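Local coordinates for D-isomer specific 2-hydroxyacid dehydrogenase family protein (Aeromonas salmonicida subsp. salmonicida, PDB 3HG7) that probably acts as an NAD-dependent oxidoreductase of the D-isomer specific 2-hydroxyacid dehydrogenase family, at residues 11-16 with 281-286; 191-196 with 218-223. The protein carries 1 engineered substitution. All blocks are in the same frame, centred on the assembly; numbering follows the deposited sequence.

Interaction 1: 11-16 with 281-286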
loop_
_atom_site.group_PDB
_atom_site.type_symbol
_atom_site.label_atom_id
_atom_site.label_comp_id
_atom_site.label_asym_id
_atom_site.label_seq_id
_atom_site.Cartn_x
_atom_site.Cartn_y
_atom_site.Cartn_z
ATOM N N LEU A 11 1.324 19.326 -8.246
ATOM C CA LEU A 11 2.432 18.656 -8.924
ATOM C C LEU A 11 2.159 17.128 -8.864
ATOM O O LEU A 11 2.941 16.327 -8.276
ATOM C CB LEU A 11 3.731 19.023 -8.236
ATOM C CG LEU A 11 5.061 18.476 -8.717
ATOM C CD1 LEU A 11 5.324 18.923 -10.140
ATOM C CD2 LEU A 11 6.137 19.016 -7.785
ATOM N N SER A 12 1.036 16.749 -9.487
ATOM C CA SER A 12 0.542 15.373 -9.499
ATOM C C SER A 12 0.223 14.872 -10.916
ATOM O O SER A 12 -0.193 15.641 -11.768
ATOM C CB SER A 12 -0.738 15.271 -8.673
ATOM O OG SER A 12 -1.291 13.964 -8.777
ATOM N N GLN A 13 0.356 13.558 -11.127
ATOM C CA GLN A 13 -0.043 12.986 -12.422
ATOM C C GLN A 13 -1.553 13.149 -12.580
ATOM O O GLN A 13 -2.058 13.151 -13.685
ATOM C CB GLN A 13 0.378 11.524 -12.548
ATOM C CG GLN A 13 -0.213 10.582 -11.527
ATOM C CD GLN A 13 0.305 9.161 -11.724
ATOM O OE1 GLN A 13 -0.432 8.277 -12.137
ATOM N NE2 GLN A 13 1.604 8.955 -11.463
ATOM N N ASP A 14 -2.257 13.356 -11.457
ATOM C CA ASP A 14 -3.689 13.619 -11.478
ATOM C C ASP A 14 -4.077 15.101 -11.405
ATOM O O ASP A 14 -5.209 15.435 -11.015
ATOM C CB ASP A 14 -4.351 12.841 -10.325
ATOM C CG ASP A 14 -4.307 11.333 -10.525
ATOM O OD1 ASP A 14 -4.501 10.851 -11.676
ATOM O OD2 ASP A 14 -4.063 10.615 -9.525
ATOM N N ASN A 15 -3.152 15.990 -11.771
ATOM C CA ASN A 15 -3.394 17.439 -11.733
ATOM C C ASN A 15 -4.741 17.899 -12.298
ATOM O O ASN A 15 -5.388 18.772 -11.724
ATOM C CB ASN A 15 -2.302 18.179 -12.510
ATOM C CG ASN A 15 -1.084 18.513 -11.660
ATOM O OD1 ASN A 15 -1.084 18.320 -10.448
ATOM N ND2 ASN A 15 -0.029 19.019 -12.305
ATOM N N ALA A 16 -5.116 17.382 -13.466
ATOM C CA ALA A 16 -6.329 17.842 -14.105
ATOM C C ALA A 16 -7.551 17.563 -13.205
ATOM O O ALA A 16 -8.400 18.444 -13.009
ATOM C CB ALA A 16 -6.485 17.218 -15.510
ATOM N N SER A 281 -2.110 -2.026 -5.952
ATOM C CA SER A 281 -3.190 -2.716 -5.204
ATOM C C SER A 281 -4.238 -1.731 -4.665
ATOM O O SER A 281 -5.426 -2.067 -4.565
ATOM C CB SER A 281 -2.611 -3.601 -4.081
ATOM O OG SER A 281 -1.914 -2.815 -3.092
ATOM N N ALA A 282 -3.823 -0.501 -4.318
ATOM C CA ALA A 282 -4.783 0.443 -3.787
ATOM C C ALA A 282 -4.377 1.862 -4.159
ATOM O O ALA A 282 -3.640 2.501 -3.427
ATOM C CB ALA A 282 -4.906 0.280 -2.262
ATOM N N TYR A 283 -4.856 2.291 -5.320
ATOM C CA TYR A 283 -4.581 3.600 -5.920
ATOM C C TYR A 283 -5.118 4.705 -5.045
ATOM O O TYR A 283 -6.094 4.503 -4.337
ATOM C CB TYR A 283 -5.268 3.665 -7.294
ATOM C CG TYR A 283 -4.819 4.853 -8.085
ATOM C CD1 TYR A 283 -5.643 5.973 -8.269
ATOM C CD2 TYR A 283 -3.540 4.871 -8.632
ATOM C CE1 TYR A 283 -5.178 7.099 -8.989
ATOM C CE2 TYR A 283 -3.069 5.981 -9.343
ATOM C CZ TYR A 283 -3.889 7.083 -9.516
ATOM O OH TYR A 283 -3.372 8.143 -10.232
ATOM N N SER A 284 -4.483 5.892 -5.087
ATOM C CA SER A 284 -4.992 7.050 -4.344
ATOM C C SER A 284 -5.924 7.782 -5.285
ATOM O O SER A 284 -5.458 8.531 -6.172
ATOM C CB SER A 284 -3.838 8.021 -3.981
ATOM O OG SER A 284 -3.003 7.482 -2.959
ATOM N N PHE A 285 -7.221 7.591 -5.109
ATOM C CA PHE A 285 -8.189 8.145 -6.032
ATOM C C PHE A 285 -8.406 9.611 -5.722
ATOM O O PHE A 285 -8.536 9.963 -4.532
ATOM C CB PHE A 285 -9.490 7.343 -5.982
ATOM C CG PHE A 285 -9.404 6.057 -6.769
ATOM C CD1 PHE A 285 -9.800 6.014 -8.108
ATOM C CD2 PHE A 285 -8.850 4.914 -6.201
ATOM C CE1 PHE A 285 -9.682 4.827 -8.833
ATOM C CE2 PHE A 285 -8.730 3.729 -6.944
ATOM C CZ PHE A 285 -9.153 3.699 -8.242
ATOM N N PRO A 286 -8.416 10.481 -6.761
ATOM C CA PRO A 286 -8.360 11.916 -6.446
ATOM C C PRO A 286 -9.568 12.395 -5.653
ATOM O O PRO A 286 -9.407 13.232 -4.772
ATOM C CB PRO A 286 -8.309 12.587 -7.823
ATOM C CG PRO A 286 -7.658 11.555 -8.693
ATOM C CD PRO A 286 -8.157 10.218 -8.196
HETATM O O HOH W 1 -3.776 10.763 -6.914
#

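Interaction 2: 191-196 with 218-223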
loop_
_atom_site.group_PDB
_atom_site.type_symbol
_atom_site.label_atom_id
_atom_site.label_comp_id
_atom_site.label_asym_id
_atom_site.label_seq_id
_atom_site.Cartn_x
_atom_site.Cartn_y
_atom_site.Cartn_z
ATOM N N MET A 191 1.077 -19.005 14.620
ATOM C CA MET A 191 -0.023 -18.521 13.773
ATOM C C MET A 191 0.125 -18.879 12.286
ATOM O O MET A 191 -0.867 -19.201 11.615
ATOM C CB MET A 191 -0.233 -17.010 13.968
ATOM C CG MET A 191 -0.928 -16.621 15.275
ATOM S SD MET A 191 -2.290 -17.707 15.839
ATOM C CE MET A 191 -1.465 -18.963 16.812
ATOM N N LEU A 192 1.358 -18.838 11.782
ATOM C CA LEU A 192 1.651 -19.175 10.388
ATOM C C LEU A 192 1.330 -20.621 10.083
ATOM O O LEU A 192 0.865 -20.969 8.975
ATOM C CB LEU A 192 3.124 -18.898 10.064
ATOM C CG LEU A 192 3.567 -17.434 9.870
ATOM C CD1 LEU A 192 5.066 -17.362 9.578
ATOM C CD2 LEU A 192 2.776 -16.719 8.772
ATOM N N ALA A 193 1.594 -21.473 11.073
ATOM C CA ALA A 193 1.436 -22.898 10.919
ATOM C C ALA A 193 0.010 -23.259 10.568
ATOM O O ALA A 193 -0.212 -24.268 9.913
ATOM C CB ALA A 193 1.864 -23.622 12.200
ATOM N N GLN A 194 -0.948 -22.451 11.024
ATOM C CA GLN A 194 -2.367 -22.720 10.758
ATOM C C GLN A 194 -2.982 -21.776 9.706
ATOM O O GLN A 194 -4.211 -21.728 9.553
ATOM C CB GLN A 194 -3.186 -22.698 12.058
ATOM C CG GLN A 194 -3.438 -21.312 12.644
ATOM C CD GLN A 194 -3.683 -21.361 14.136
ATOM O OE1 GLN A 194 -2.817 -21.788 14.901
ATOM N NE2 GLN A 194 -4.870 -20.932 14.562
ATOM N N ALA A 195 -2.125 -21.042 9.002
ATOM C CA ALA A 195 -2.562 -20.036 8.018
ATOM C C ALA A 195 -2.663 -20.585 6.583
ATOM O O ALA A 195 -1.694 -21.104 6.030
ATOM C CB ALA A 195 -1.642 -18.795 8.063
ATOM N N ASP A 196 -3.838 -20.453 5.975
ATOM C CA ASP A 196 -4.008 -20.860 4.580
ATOM C C ASP A 196 -3.631 -19.709 3.659
ATOM O O ASP A 196 -3.068 -19.918 2.573
ATOM C CB ASP A 196 -5.444 -21.295 4.329
ATOM C CG ASP A 196 -5.820 -22.486 5.165
ATOM O OD1 ASP A 196 -5.025 -23.458 5.162
ATOM O OD2 ASP A 196 -6.873 -22.433 5.848
ATOM N N GLU A 218 9.802 -19.425 6.280
ATOM C CA GLU A 218 9.161 -20.062 5.133
ATOM C C GLU A 218 8.818 -21.517 5.444
ATOM O O GLU A 218 7.948 -22.112 4.801
ATOM C CB GLU A 218 10.021 -19.931 3.868
ATOM C CG GLU A 218 10.305 -18.475 3.416
ATOM C CD GLU A 218 9.069 -17.700 2.958
ATOM O OE1 GLU A 218 7.935 -18.170 3.204
ATOM O OE2 GLU A 218 9.233 -16.604 2.357
ATOM N N HIS A 219 9.486 -22.077 6.451
ATOM C CA HIS A 219 9.069 -23.355 7.007
ATOM C C HIS A 219 7.694 -23.171 7.642
ATOM O O HIS A 219 7.537 -23.208 8.860
ATOM C CB HIS A 219 10.110 -23.908 7.980
ATOM C CG HIS A 219 11.275 -24.555 7.299
ATOM N ND1 HIS A 219 12.475 -23.905 7.093
ATOM C CD2 HIS A 219 11.419 -25.788 6.759
ATOM C CE1 HIS A 219 13.309 -24.714 6.465
ATOM N NE2 HIS A 219 12.694 -25.864 6.251
ATOM N N CYS A 220 6.706 -22.920 6.776
ATOM C CA CYS A 220 5.313 -22.808 7.196
ATOM C C CYS A 220 4.214 -22.924 6.121
ATOM O O CYS A 220 3.606 -21.922 5.725
ATOM C CB CYS A 220 5.090 -21.553 8.025
ATOM S SG CYS A 220 3.609 -21.760 8.957
ATOM N N LYS A 221 4.007 -24.157 5.666
ATOM C CA LYS A 221 2.761 -24.666 5.049
ATOM C C LYS A 221 2.784 -24.786 3.529
ATOM O O LYS A 221 2.973 -23.788 2.824
ATOM C CB LYS A 221 1.483 -23.964 5.545
ATOM C CG LYS A 221 0.435 -24.956 6.065
ATOM C CD LYS A 221 -0.977 -24.388 6.159
ATOM C CE LYS A 221 -1.821 -25.226 7.119
ATOM N NZ LYS A 221 -3.275 -25.310 6.773
ATOM N N PRO A 222 2.583 -26.019 3.024
ATOM C CA PRO A 222 2.725 -26.394 1.621
ATOM C C PRO A 222 1.888 -25.581 0.638
ATOM O O PRO A 222 2.372 -25.252 -0.440
ATOM C CB PRO A 222 2.242 -27.854 1.605
ATOM C CG PRO A 222 1.414 -28.005 2.866
ATOM C CD PRO A 222 2.174 -27.177 3.839
ATOM N N GLY A 223 0.640 -25.289 0.997
ATOM C CA GLY A 223 -0.312 -24.688 0.062
ATOM C C GLY A 223 -0.742 -23.287 0.456
ATOM O O GLY A 223 -1.757 -22.785 -0.024
#

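Interaction 1: 11-16 with 281-286
At the return crossing from the nucleotide-binding domain to the domain that contains the N-terminus, Asp14 meets Tyr283 and Pro286. Asp14 lies between strand 6-11 and helix 15-24, while Tyr283 belongs to the loop leading into helix 286-301. The central bond runs from Tyr283 OH to Asp14 OD2, 2.7 Å, and uses the syn lone pair of that oxygen. Both side chains reach out tip to tip, with the carboxylate turned 78° from the phenol ring. Tyr283 CG stands anti to its backbone N (chi1 -169°), which starts the ring on its way to the aspartate. A water donates a second bond to Asp14 OD2 at 2.6 Å and another to Ser284 O at 2.9 Å, tying the carboxylate to the backbone of the loop. Gln13 OE1 comes to the ring edge, 3.5 Å from Tyr283 OH, without a hydrogen bond. Pro286 CG makes van der Waals contact with the carboxylate, 3.8 Å from Asp14 CG, the two side chains crossing at about a right angle; the proline also packs on Tyr18 and Leu21. Within the loop, Tyr283 CD1 sits 3.8 Å above the centre of the Phe285 ring. Asp14 is presented by an ST turn, its N donating to Ser12 OG at 2.9 Å, and Glu54 bonds to Ser12 OG and Gln13 N. Asp14 is at the N-cap, yet its side chain does not cap the helix, whose end could help only through its field. Two donors on OD2 probably stabilise the anion, making the phenol-carboxylate bond a polar tie between the segments.

Interaction 2: 191-196 with 218-223
The carboxylate of Asp196 is the flat group that Lys221 reaches: Lys221 NZ meets Asp196 OD1 on its syn side, 26° out of the carboxylate plane, while the other oxygen, OD2, accepts from the backbone N of Thr142. The Lys221 NZ to Asp196 OD1 distance of 3.0 Å makes this a hydrogen-bonded salt bridge, and the two side chains cross obliquely. On its way the lysine chain passes two backbone carbonyls, with Lys221 CE 3.4 Å from Ala193 O and Lys221 CD 3.4 Å from Ala195 O. A bend at chi4 (-148°) then sets NZ. At the other end of the contact Cys220 points toward Leu192 and Ala193 of segment 191-196, where the CA atoms of Ala193 and Cys220 are 5.4 Å apart. Cys220 CB lies 3.9 Å from Leu192 CB, but the sulfur is modelled too close to the backbone of Leu192 and Ala193, so its exact place is doubtful. The contact belongs to the Rossmann-type domain and joins the entrances of two neighbouring parallel strands: Asp196 leads into strand 197-200 and also bonds through its backbone to Ile225 of strand 225-228, into which 218-223 leads. One carboxylate thus serves a lysine ammonium and a backbone N-H through separate oxygens, a pairing that probably favours its charged form and ties the two approaches together by charge.

Overall arrangement
Interaction 1 joins segments 265 residues apart at their closest ends and brings the chain back from the seven-stranded parallel sheet to the five-stranded one; interaction 2 is local, its segments 22 residues apart at their closest ends within the nucleotide-binding domain, and falls in sequence between the two halves of interaction 1. Their centres are 36 Å apart, on opposite sides of the chain's centre, and their nearest atoms about 18 Å. Both rest on an aspartate carboxylate, but 11-16 with 281-286 pairs it with a phenol and a water, 191-196 with 218-223 with an ammonium. The first bears on how the domains are joined; the second ties strand entrances of the Rossmann-type sheet, at the end away from where NAD probably binds.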